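Local coordinates for protein alpha-1,2-Mannosidase (Trichoderma reesei, PDB 1HCU) that probably trims alpha-1,2-linked mannose residues from high-mannose N-glycans as a calcium-dependent glycosyl hydrolase of family 47, at residues Ala65-Ala71 with Phe120-Ala124. Residues are numbered along the deposited sequence.
Sequences AILMGDA and FSSLA
L123 lies over the end of helix 56-67: with chi1 m and chi2 between wells at 126°, its CD1 is 3.0 Å from I66 O, and its CD2 is 3.5 Å from G69 CA and 3.8 Å from both D70 N and A71 N. The helix closes in a Schellman motif, evidenced by the positive phi of G69 (78°) and two backbone hydrogen bonds, D70 N to A65 O (2.9 Å) and G69 N to I66 O (3.1 Å). A CB on G69 would be jammed against the preceding carbonyl O. D70, centre of an inverse gamma turn, then N-caps helix 71-80 by position alone. Opposite, S121 and S122 form a 3-10 turn, with L123 N hydrogen-bonded to F120 O (3.1 Å), and both F120 and L123 project CA-to-CB toward the helix end. CA atoms approach most closely at A71 and L123 (5.6 Å). I66 sets CG2 3.6 Å from F120 CB and 3.9 Å from L123 CD1. F120, chi1 m, turns a ring face to L67 CD2, 3.8 Å from the centroid and 23° off the normal, a CH-pi contact. No hydrogen bond crosses; 298 Å² is buried. The patch packs the C-terminal turn of helix 56-67 and its turn into helix 71-80 against the loop between helices 98-117 and 127-144, within the (alpha/alpha)7 barrel characteristic of family 47.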
# COMPACT_ATOMS: atom_id res chain seq x y z
N ALA A 65 7.57 13.45 -5.67
CA ALA A 65 8.43 14.54 -6.14
C ALA A 65 7.74 15.88 -5.93
O ALA A 65 8.40 16.89 -5.69
CB ALA A 65 8.75 14.35 -7.62
N ILE A 66 6.42 15.90 -6.02
CA ILE A 66 5.67 17.14 -5.83
C ILE A 66 5.71 17.58 -4.37
O ILE A 66 5.95 18.75 -4.08
CB ILE A 66 4.19 16.96 -6.25
CG1 ILE A 66 4.09 16.83 -7.77
CG2 ILE A 66 3.36 18.14 -5.78
CD1 ILE A 66 2.71 16.48 -8.25
N LEU A 67 5.49 16.64 -3.45
CA LEU A 67 5.49 16.95 -2.01
C LEU A 67 6.87 17.36 -1.50
O LEU A 67 6.99 18.02 -0.47
CB LEU A 67 4.98 15.75 -1.21
CG LEU A 67 3.59 15.22 -1.57
CD1 LEU A 67 3.27 13.98 -0.74
CD2 LEU A 67 2.55 16.31 -1.31
N MET A 68 7.91 16.95 -2.23
CA MET A 68 9.28 17.27 -1.85
C MET A 68 9.74 18.58 -2.46
O MET A 68 10.83 19.07 -2.15
CB MET A 68 10.22 16.15 -2.28
CG MET A 68 10.05 14.86 -1.50
SD MET A 68 11.07 13.53 -2.17
CE MET A 68 11.23 12.44 -0.74
N GLY A 69 8.93 19.16 -3.34
CA GLY A 69 9.32 20.41 -3.96
C GLY A 69 10.34 20.24 -5.07
O GLY A 69 11.10 21.17 -5.38
N ASP A 70 10.37 19.06 -5.69
CA ASP A 70 11.31 18.79 -6.77
C ASP A 70 10.75 19.22 -8.12
O ASP A 70 10.39 18.39 -8.96
CB ASP A 70 11.66 17.30 -6.81
CG ASP A 70 12.33 16.85 -5.55
OD1 ASP A 70 12.81 17.72 -4.79
OD2 ASP A 70 12.40 15.62 -5.31
N ALA A 71 10.71 20.53 -8.31
CA ALA A 71 10.20 21.11 -9.54
C ALA A 71 10.73 20.43 -10.81
O ALA A 71 9.95 19.97 -11.64
CB ALA A 71 10.50 22.61 -9.57
N PHE A 120 -0.50 22.41 -3.99
CA PHE A 120 0.84 22.28 -4.56
C PHE A 120 0.86 22.72 -6.01
O PHE A 120 1.74 22.33 -6.76
CB PHE A 120 1.35 20.84 -4.46
CG PHE A 120 1.72 20.41 -3.07
CD1 PHE A 120 0.73 20.09 -2.15
CD2 PHE A 120 3.05 20.38 -2.67
CE1 PHE A 120 1.06 19.74 -0.84
CE2 PHE A 120 3.39 20.03 -1.36
CZ PHE A 120 2.39 19.72 -0.45
N SER A 121 -0.10 23.56 -6.39
CA SER A 121 -0.20 24.03 -7.77
C SER A 121 1.01 24.82 -8.25
O SER A 121 1.25 24.93 -9.46
CB SER A 121 -1.46 24.88 -7.94
OG SER A 121 -1.42 26.01 -7.08
N SER A 122 1.78 25.37 -7.32
CA SER A 122 2.97 26.15 -7.67
C SER A 122 4.03 25.29 -8.36
O SER A 122 4.77 25.77 -9.22
CB SER A 122 3.57 26.80 -6.41
OG SER A 122 4.08 25.81 -5.53
N LEU A 123 4.10 24.01 -7.98
CA LEU A 123 5.08 23.09 -8.56
C LEU A 123 4.81 22.75 -10.03
O LEU A 123 5.42 21.83 -10.58
CB LEU A 123 5.15 21.80 -7.74
CG LEU A 123 6.09 21.82 -6.53
CD1 LEU A 123 5.35 21.40 -5.28
CD2 LEU A 123 7.28 20.90 -6.79
N ALA A 124 3.91 23.49 -10.66
CA ALA A 124 3.59 23.27 -12.07
C ALA A 124 2.95 24.52 -12.67
O ALA A 124 2.04 25.12 -12.09
CB ALA A 124 2.65 22.08 -12.22